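Side-chain contacts in pyridoxal kinase (Entamoeba histolytica, PDB 4S1H), which probably phosphorylates pyridoxal at the expense of ATP, the step that yields the cofactor pyridoxal 5'-phosphate: residues T145-S148 with F149-L153; V155-V158 with S159-I162; E257-I260 with I261-I264. All blocks are in the same frame, centred on the assembly; numbering follows the deposited sequence.

Contact 1. Residues T145-S148 with F149-L153; sequences TELS and FLTGL
Residues 145-148 run straight on into 149-153, the last turn of helix 144-151 and the start of the loop after it, and Phe149 N and Leu150 N donate back to Thr145 O and Glu146 O in the regular i to i+4 pattern. The turn then relaxes. Thr151 N makes only weak bonds, to Leu147 O and Ser148 O, whereas Gly152 N reaches Ser148 O at 2.8 Å; Gly152, with positive phi, is the first residue to leave helical geometry.

Side chains reinforce this closing turn. Thr151 OG1 donates to Leu147 O at 2.9 Å and accepts Leu153 N at 3.3 Å, the latter an ST turn. Its chi1 of 60° sets the hydroxyl between backbone N and carbonyl carbon, within bonding distance of Leu147 O one turn back. Ser148 OG makes a short bond of 2.5 Å to Leu153 O, arriving from above the carbonyl plane rather than on a lone pair, which ties the departing chain back to the helix. One turn earlier, Thr145 and Phe149 point the same way side by side. Methyl CG2 of Thr145 meets Phe149 CE2 at 3.3 Å, a tight approach, and Thr145 O stands 3.4 Å above one face of the ring, offset toward its rim.

Glu146 turns to the nucleotide: OE2 accepts from Leu114 N and Gly115 N, while its backbone N donates to OD1 of the ADP-binding Asn143. Bound ADP and magnesium are each about 4 Å from its side chain. Asn143 and Glu146 are the two ends of the Asn-X-X-Glu motif of the ribokinase superfamily, here placed beside nucleotide and metal.

Contact 2. Residues V155-V158 with S159-I162; sequences VNSV and SEAI
Val155 packs on Ala161 through CG1, which lies 3.7 Å from Ala161 CB. With CG1 anti to the backbone N (chi1 -175°), that methyl is aimed at the coming helix, while the side chain also rests on Ala144, Leu147 and Ser148 of helix 144-151.

Asn156 follows, and its backbone N donates to Glu160 OE1 at 2.7 Å, meeting the oxygen nearly along its C-O bond. The amide ND2 adds a weak second bond to the same oxygen, the amide and carboxylate planes standing 52° apart. Glu160 gets there with its chain extended beyond CG, reaching back past the start of its own helix.

Ser157 is the N-cap of helix 158-170. The glutamate in the third helical position accepts from the backbone N of Asn156, one residue ahead of the cap; this differs from a capping box, where that side chain accepts from the N-cap residue's own N. The nearby helix N-terminus would be expected to favour the charged carboxylate. Ser157 OG shares a hydrogen bond of 3.1 Å with Ser159 OG, and Ser157 O receives Ala161 N in a fairly straight bond (167°).

Val158 begins the helix proper: its O accepts Ile162 N at 2.8 Å, and its CG1 lies 3.9 Å from Ile162 CD1, the two side chains crossing at a slant. Val158 also touches Glu183 and Ile188 on strands 175-183 and 186-193, and Ala161 packs on Ile181 and Leu190 of the same two strands.

Contact 3. Residues E257-I260 with I261-I264; sequences EINI and INCI
Asn259, centre of an inverse gamma turn, bonds through its side-chain carbonyl to the amide of Asn262 three residues on. Asn262 ND2 donates to Asn259 OD1 at 2.9 Å, lying in the carbonyl plane and on a lone pair, although the acceptor sits 19° out of the donor's own amide plane. The two amide planes stand 75° apart. Asn259 chi1 of -164° places CG anti to the backbone N and beside the carbonyl carbon, which carries OD1 over toward the next turn.

The same oxygen has a second donor. A water gives a hydrogen to Asn259 OD1 at 2.7 Å and accepts Asn262 N at 3.2 Å, so that backbone and side chain of Asn262 are both joined to one carbonyl. Asn259 ND2 is taken up by Asn251 O.

Backbone support across the segments is slight: Cys263, within the type I turn from Ile261 to Ile264, makes weak bonds through its N to Asn259 O and Ile260 O. Cys263 CB packs 3.3 Å from Asn259 O. The isoleucines serve the surroundings instead, Ile260 and Ile261 lying on Ile24 of helix 18-28 and on Phe16. Gln30 NE2 of the second subunit donates to Ile261 O.

With weak main-chain bonds between the halves, the Asn259 oxygen, held by an amide and a water, probably contributes to the shape of this irregular loop at the subunit boundary, beside the turn's own bond from Ile264 N to Ile261 O.

In the fold
Contacts 1 and 2 follow one another in the chain and touch: Leu147 CD2 of contact 1 packs against Ala161 O of contact 2, so that helix 144-151 lies against helix 158-170. One deals with the close of a helix, the other with the opening of the next. Contact 2 is the more buried, against the strands; contact 1 is partly buried but nearer the nucleotide. Contact 3 stands apart, about 30 Å from contact 1 between centres and on the opposite side of the chain's centre, in a loop meeting the second subunit. Hydroxyls and a carboxylate serve the helix ends, whereas amides and water shape that loop.

Contact 1. Residues T145-S148 with F149-L153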
ATOM      1  N   THR A 145     -19.640  19.265  -2.225  1.00 20.24           N
ATOM      2  CA  THR A 145     -18.826  20.193  -2.993  1.00 19.96           C
ATOM      3  C   THR A 145     -18.481  19.638  -4.383  1.00 19.33           C
ATOM      4  O   THR A 145     -18.554  20.347  -5.396  1.00 20.76           O
ATOM      5  CB  THR A 145     -17.532  20.526  -2.227  1.00 21.77           C
ATOM      6  OG1 THR A 145     -17.866  21.270  -1.046  1.00 25.07           O
ATOM      7  CG2 THR A 145     -16.606  21.376  -3.068  1.00 28.21           C
ATOM      8  N   GLU A 146     -18.091  18.369  -4.393  1.00 19.08           N
ATOM      9  CA  GLU A 146     -17.716  17.690  -5.616  1.00 18.98           C
ATOM     10  C   GLU A 146     -18.914  17.576  -6.548  1.00 18.01           C
ATOM     11  O   GLU A 146     -18.780  17.858  -7.747  1.00 19.96           O
ATOM     12  CB  GLU A 146     -17.031  16.359  -5.318  1.00 20.46           C
ATOM     13  CG  GLU A 146     -15.687  16.615  -4.681  1.00 21.30           C
ATOM     14  CD  GLU A 146     -15.151  15.494  -3.841  1.00 27.62           C
ATOM     15  OE1 GLU A 146     -15.940  14.606  -3.432  1.00 20.50           O
ATOM     16  OE2 GLU A 146     -13.909  15.536  -3.622  1.00 22.14           O
ATOM     17  N   LEU A 147     -20.083  17.217  -6.000  1.00 18.55           N
ATOM     18  CA  LEU A 147     -21.325  17.226  -6.775  1.00 18.81           C
ATOM     19  C   LEU A 147     -21.598  18.588  -7.408  1.00 23.79           C
ATOM     20  O   LEU A 147     -21.961  18.671  -8.574  1.00 24.59           O
ATOM     21  CB  LEU A 147     -22.527  16.765  -5.920  1.00 20.37           C
ATOM     22  CG  LEU A 147     -23.883  16.628  -6.619  1.00 18.22           C
ATOM     23  CD1 LEU A 147     -23.840  15.575  -7.735  1.00 19.63           C
ATOM     24  CD2 LEU A 147     -24.952  16.245  -5.613  1.00 21.39           C
ATOM     25  N   SER A 148     -21.397  19.662  -6.651  1.00 20.76           N
ATOM     26  CA  SER A 148     -21.563  20.995  -7.187  1.00 23.66           C
ATOM     27  C   SER A 148     -20.590  21.306  -8.331  1.00 26.73           C
ATOM     28  O   SER A 148     -20.980  21.893  -9.348  1.00 25.99           O
ATOM     29  CB  SER A 148     -21.410  22.005  -6.053  1.00 24.55           C
ATOM     30  OG  SER A 148     -21.585  23.319  -6.506  1.00 28.75           O
ATOM     31  N   PHE A 149     -19.336  20.911  -8.184  1.00 23.03           N
ATOM     32  CA  PHE A 149     -18.337  21.099  -9.248  1.00 27.41           C
ATOM     33  C   PHE A 149     -18.629  20.275 -10.499  1.00 24.96           C
ATOM     34  O   PHE A 149     -18.303  20.712 -11.588  1.00 34.64           O
ATOM     35  CB  PHE A 149     -16.904  20.774  -8.765  1.00 26.02           C
ATOM     36  CG  PHE A 149     -16.361  21.726  -7.726  1.00 31.53           C
ATOM     37  CD1 PHE A 149     -16.748  23.070  -7.701  1.00 33.11           C
ATOM     38  CD2 PHE A 149     -15.422  21.292  -6.786  1.00 36.96           C
ATOM     39  CE1 PHE A 149     -16.247  23.945  -6.746  1.00 54.61           C
ATOM     40  CE2 PHE A 149     -14.920  22.173  -5.829  1.00 44.62           C
ATOM     41  CZ  PHE A 149     -15.333  23.498  -5.811  1.00 50.94           C
ATOM     42  N   LEU A 150     -19.231  19.104 -10.341  1.00 20.80           N
ATOM     43  CA  LEU A 150     -19.533  18.251 -11.474  1.00 21.50           C
ATOM     44  C   LEU A 150     -20.770  18.685 -12.237  1.00 21.70           C
ATOM     45  O   LEU A 150     -20.968  18.227 -13.363  1.00 26.19           O
ATOM     46  CB  LEU A 150     -19.721  16.802 -11.017  1.00 20.75           C
ATOM     47  CG  LEU A 150     -18.496  16.117 -10.485  1.00 23.49           C
ATOM     48  CD1 LEU A 150     -18.903  14.825  -9.774  1.00 22.91           C
ATOM     49  CD2 LEU A 150     -17.518  15.864 -11.631  1.00 27.08           C
ATOM     50  N   THR A 151     -21.621  19.531 -11.641  1.00 21.37           N
ATOM     51  CA  THR A 151     -22.886  19.936 -12.261  1.00 23.63           C
ATOM     52  C   THR A 151     -23.028  21.443 -12.513  1.00 22.24           C
ATOM     53  O   THR A 151     -23.873  21.877 -13.324  1.00 27.64           O
ATOM     54  CB  THR A 151     -24.083  19.499 -11.406  1.00 23.83           C
ATOM     55  OG1 THR A 151     -23.998  20.105 -10.111  1.00 21.83           O
ATOM     56  CG2 THR A 151     -24.129  18.022 -11.270  1.00 22.63           C
ATOM     57  N   GLY A 152     -22.236  22.260 -11.817  1.00 24.76           N
ATOM     58  CA  GLY A 152     -22.404  23.710 -11.860  1.00 30.26           C
ATOM     59  C   GLY A 152     -23.570  24.235 -11.044  1.00 29.59           C
ATOM     60  O   GLY A 152     -23.970  25.396 -11.208  1.00 30.21           O
ATOM     61  N   LEU A 153     -24.147  23.394 -10.181  1.00 27.59           N
ATOM     62  CA  LEU A 153     -25.267  23.773  -9.315  1.00 25.84           C
ATOM     63  C   LEU A 153     -24.782  23.857  -7.868  1.00 26.52           C
ATOM     64  O   LEU A 153     -23.907  23.113  -7.433  1.00 26.71           O
ATOM     65  CB  LEU A 153     -26.373  22.721  -9.413  1.00 24.87           C
ATOM     66  CG  LEU A 153     -27.151  22.600 -10.726  1.00 28.15           C
ATOM     67  CD1 LEU A 153     -28.396  21.747 -10.558  1.00 28.61           C
ATOM     68  CD2 LEU A 153     -27.545  23.970 -11.263  1.00 32.54           C
TER

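Contact 2. Residues V155-V158 with S159-I162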
ATOM      1  N   VAL A 155     -24.974  23.064  -4.031  1.00 21.92           N
ATOM      2  CA  VAL A 155     -25.485  21.908  -3.257  1.00 21.07           C
ATOM      3  C   VAL A 155     -25.312  22.204  -1.777  1.00 21.91           C
ATOM      4  O   VAL A 155     -24.279  21.909  -1.204  1.00 24.45           O
ATOM      5  CB  VAL A 155     -24.794  20.579  -3.624  1.00 19.69           C
ATOM      6  CG1 VAL A 155     -25.477  19.449  -2.880  1.00 18.70           C
ATOM      7  CG2 VAL A 155     -24.876  20.355  -5.127  1.00 20.41           C
ATOM      8  N   ASN A 156     -26.338  22.837  -1.196  1.00 23.19           N
ATOM      9  CA  ASN A 156     -26.329  23.259   0.204  1.00 27.51           C
ATOM     10  C   ASN A 156     -27.404  22.574   1.038  1.00 27.83           C
ATOM     11  O   ASN A 156     -27.622  22.960   2.182  1.00 32.36           O
ATOM     12  CB  ASN A 156     -26.510  24.784   0.293  1.00 30.49           C
ATOM     13  CG  ASN A 156     -25.434  25.544  -0.434  1.00 26.81           C
ATOM     14  OD1 ASN A 156     -24.237  25.430  -0.146  1.00 39.67           O
ATOM     15  ND2 ASN A 156     -25.863  26.309  -1.424  1.00 31.76           N
ATOM     16  N   SER A 157     -28.077  21.583   0.461  1.00 22.22           N
ATOM     17  CA  SER A 157     -29.187  20.933   1.088  1.00 22.23           C
ATOM     18  C   SER A 157     -29.546  19.711   0.318  1.00 20.65           C
ATOM     19  O   SER A 157     -29.084  19.543  -0.798  1.00 19.63           O
ATOM     20  CB  SER A 157     -30.422  21.851   1.079  1.00 22.31           C
ATOM     21  OG  SER A 157     -30.847  22.124  -0.258  1.00 24.96           O
ATOM     22  N   VAL A 158     -30.418  18.898   0.898  1.00 22.12           N
ATOM     23  CA  VAL A 158     -30.833  17.652   0.236  1.00 21.10           C
ATOM     24  C   VAL A 158     -31.622  17.972  -1.040  1.00 19.63           C
ATOM     25  O   VAL A 158     -31.359  17.379  -2.077  1.00 19.50           O
ATOM     26  CB  VAL A 158     -31.658  16.768   1.189  1.00 23.97           C
ATOM     27  CG1 VAL A 158     -32.351  15.643   0.439  1.00 29.62           C
ATOM     28  CG2 VAL A 158     -30.755  16.211   2.297  1.00 23.20           C
ATOM     29  N   SER A 159     -32.536  18.939  -0.985  1.00 20.35           N
ATOM     30  CA  SER A 159     -33.269  19.262  -2.191  1.00 21.13           C
ATOM     31  C   SER A 159     -32.274  19.631  -3.333  1.00 21.82           C
ATOM     32  O   SER A 159     -32.414  19.170  -4.475  1.00 21.60           O
ATOM     33  CB  SER A 159     -34.258  20.394  -1.931  1.00 22.85           C
ATOM     34  OG  SER A 159     -33.559  21.577  -1.618  1.00 27.31           O
ATOM     35  N   GLU A 160     -31.336  20.542  -3.024  1.00 20.73           N
ATOM     36  CA  GLU A 160     -30.338  20.917  -4.018  1.00 20.70           C
ATOM     37  C   GLU A 160     -29.568  19.718  -4.530  1.00 19.71           C
ATOM     38  O   GLU A 160     -29.342  19.618  -5.718  1.00 20.07           O
ATOM     39  CB  GLU A 160     -29.423  22.024  -3.508  1.00 22.46           C
ATOM     40  CG  GLU A 160     -30.166  23.337  -3.392  1.00 24.63           C
ATOM     41  CD  GLU A 160     -29.320  24.530  -2.959  1.00 28.89           C
ATOM     42  OE1 GLU A 160     -28.255  24.331  -2.343  1.00 26.59           O
ATOM     43  OE2 GLU A 160     -29.758  25.683  -3.213  1.00 35.04           O
ATOM     44  N   ALA A 161     -29.128  18.832  -3.625  1.00 19.07           N
ATOM     45  CA  ALA A 161     -28.471  17.609  -4.062  1.00 18.26           C
ATOM     46  C   ALA A 161     -29.362  16.821  -5.007  1.00 18.19           C
ATOM     47  O   ALA A 161     -28.848  16.274  -5.969  1.00 18.07           O
ATOM     48  CB  ALA A 161     -28.041  16.768  -2.870  1.00 17.74           C
ATOM     49  N   ILE A 162     -30.662  16.741  -4.721  1.00 19.14           N
ATOM     50  CA  ILE A 162     -31.548  15.945  -5.595  1.00 19.18           C
ATOM     51  C   ILE A 162     -31.557  16.551  -7.026  1.00 19.17           C
ATOM     52  O   ILE A 162     -31.471  15.838  -8.007  1.00 18.90           O
ATOM     53  CB  ILE A 162     -32.959  15.818  -4.985  1.00 19.51           C
ATOM     54  CG1 ILE A 162     -32.949  14.854  -3.784  1.00 19.90           C
ATOM     55  CG2 ILE A 162     -33.958  15.382  -6.041  1.00 24.37           C
ATOM     56  CD1 ILE A 162     -34.180  14.983  -2.894  1.00 23.62           C
TER

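Contact 3. Residues E257-I260 with I261-I264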
ATOM      1  N   GLU A 257      -4.444  12.731  10.862  1.00 42.16           N
ATOM      2  CA  GLU A 257      -4.540  11.373  10.287  1.00 29.77           C
ATOM      3  C   GLU A 257      -5.570  10.501  10.999  1.00 26.11           C
ATOM      4  O   GLU A 257      -5.624  10.502  12.236  1.00 31.64           O
ATOM      5  CB  GLU A 257      -3.193  10.657  10.374  1.00 31.05           C
ATOM      6  CG  GLU A 257      -2.043  11.364   9.685  1.00 30.34           C
ATOM      7  CD  GLU A 257      -2.102  11.395   8.171  1.00 28.13           C
ATOM      8  OE1 GLU A 257      -2.962  10.729   7.498  1.00 26.59           O
ATOM      9  OE2 GLU A 257      -1.189  12.061   7.631  1.00 36.54           O
ATOM     10  N   ILE A 258      -6.403   9.801  10.219  1.00 26.97           N
ATOM     11  CA  ILE A 258      -7.386   8.869  10.774  1.00 24.20           C
ATOM     12  C   ILE A 258      -6.694   7.633  11.305  1.00 25.88           C
ATOM     13  O   ILE A 258      -5.630   7.229  10.799  1.00 29.13           O
ATOM     14  CB  ILE A 258      -8.499   8.473   9.778  1.00 27.05           C
ATOM     15  CG1 ILE A 258      -7.916   7.849   8.507  1.00 35.06           C
ATOM     16  CG2 ILE A 258      -9.376   9.690   9.476  1.00 34.00           C
ATOM     17  CD1 ILE A 258      -8.944   7.272   7.575  1.00 44.44           C
ATOM     18  N   ASN A 259      -7.275   7.060  12.357  1.00 23.95           N
ATOM     19  CA  ASN A 259      -6.661   5.949  13.092  1.00 24.99           C
ATOM     20  C   ASN A 259      -6.959   4.562  12.458  1.00 21.95           C
ATOM     21  O   ASN A 259      -7.372   3.626  13.146  1.00 26.42           O
ATOM     22  CB  ASN A 259      -7.123   6.013  14.543  1.00 24.96           C
ATOM     23  CG  ASN A 259      -6.289   5.183  15.478  1.00 27.30           C
ATOM     24  OD1 ASN A 259      -5.171   4.775  15.147  1.00 31.21           O
ATOM     25  ND2 ASN A 259      -6.804   4.962  16.676  1.00 28.35           N
ATOM     26  N   ILE A 260      -6.680   4.425  11.177  1.00 21.85           N
ATOM     27  CA  ILE A 260      -7.084   3.257  10.446  1.00 20.93           C
ATOM     28  C   ILE A 260      -6.232   2.026  10.798  1.00 22.99           C
ATOM     29  O   ILE A 260      -6.768   0.935  10.840  1.00 20.89           O
ATOM     30  CB  ILE A 260      -7.175   3.546   8.926  1.00 24.43           C
ATOM     31  CG1 ILE A 260      -7.926   2.414   8.225  1.00 30.79           C
ATOM     32  CG2 ILE A 260      -5.809   3.763   8.299  1.00 34.68           C
ATOM     33  CD1 ILE A 260      -8.198   2.695   6.764  1.00 31.71           C
ATOM     34  N   ILE A 261      -4.946   2.202  11.087  1.00 20.83           N
ATOM     35  CA  ILE A 261      -4.069   1.020  11.393  1.00 21.64           C
ATOM     36  C   ILE A 261      -4.532   0.289  12.666  1.00 21.21           C
ATOM     37  O   ILE A 261      -4.730  -0.929  12.668  1.00 19.70           O
ATOM     38  CB  ILE A 261      -2.587   1.410  11.499  1.00 26.77           C
ATOM     39  CG1 ILE A 261      -2.061   1.998  10.177  1.00 27.21           C
ATOM     40  CG2 ILE A 261      -1.723   0.198  11.864  1.00 27.99           C
ATOM     41  CD1 ILE A 261      -2.106   1.079   8.967  1.00 31.38           C
ATOM     42  N   ASN A 262      -4.761   1.032  13.740  1.00 20.30           N
ATOM     43  CA  ASN A 262      -5.272   0.454  14.981  1.00 21.91           C
ATOM     44  C   ASN A 262      -6.697  -0.094  14.870  1.00 20.93           C
ATOM     45  O   ASN A 262      -7.080  -0.962  15.653  1.00 24.32           O
ATOM     46  CB  ASN A 262      -5.123   1.432  16.143  1.00 25.39           C
ATOM     47  CG  ASN A 262      -3.658   1.713  16.459  1.00 35.86           C
ATOM     48  OD1 ASN A 262      -2.868   0.770  16.566  1.00 31.98           O
ATOM     49  ND2 ASN A 262      -3.263   2.998  16.496  1.00 31.53           N
ATOM     50  N   CYS A 263      -7.448   0.405  13.882  1.00 21.20           N
ATOM     51  CA  CYS A 263      -8.798  -0.015  13.653  1.00 21.13           C
ATOM     52  C   CYS A 263      -8.914  -1.133  12.630  1.00 19.04           C
ATOM     53  O   CYS A 263     -10.022  -1.571  12.353  1.00 20.46           O
ATOM     54  CB  CYS A 263      -9.667   1.200  13.268  1.00 22.16           C
ATOM     55  SG  CYS A 263      -9.907   2.325  14.689  1.00 27.03           S
ATOM     56  N   ILE A 264      -7.784  -1.679  12.135  1.00 18.55           N
ATOM     57  CA  ILE A 264      -7.861  -2.770  11.171  1.00 18.74           C
ATOM     58  C   ILE A 264      -8.779  -3.918  11.604  1.00 20.28           C
ATOM     59  O   ILE A 264      -9.554  -4.363  10.786  1.00 25.27           O
ATOM     60  CB  ILE A 264      -6.433  -3.266  10.765  1.00 18.82           C
ATOM     61  CG1 ILE A 264      -5.819  -2.305   9.743  1.00 18.33           C
ATOM     62  CG2 ILE A 264      -6.459  -4.693  10.213  1.00 27.04           C
ATOM     63  CD1 ILE A 264      -4.311  -2.482   9.541  1.00 18.86           C
TER
HETATM   64  O   HOH W   1      -3.648   4.015  13.096  1.00 28.99           O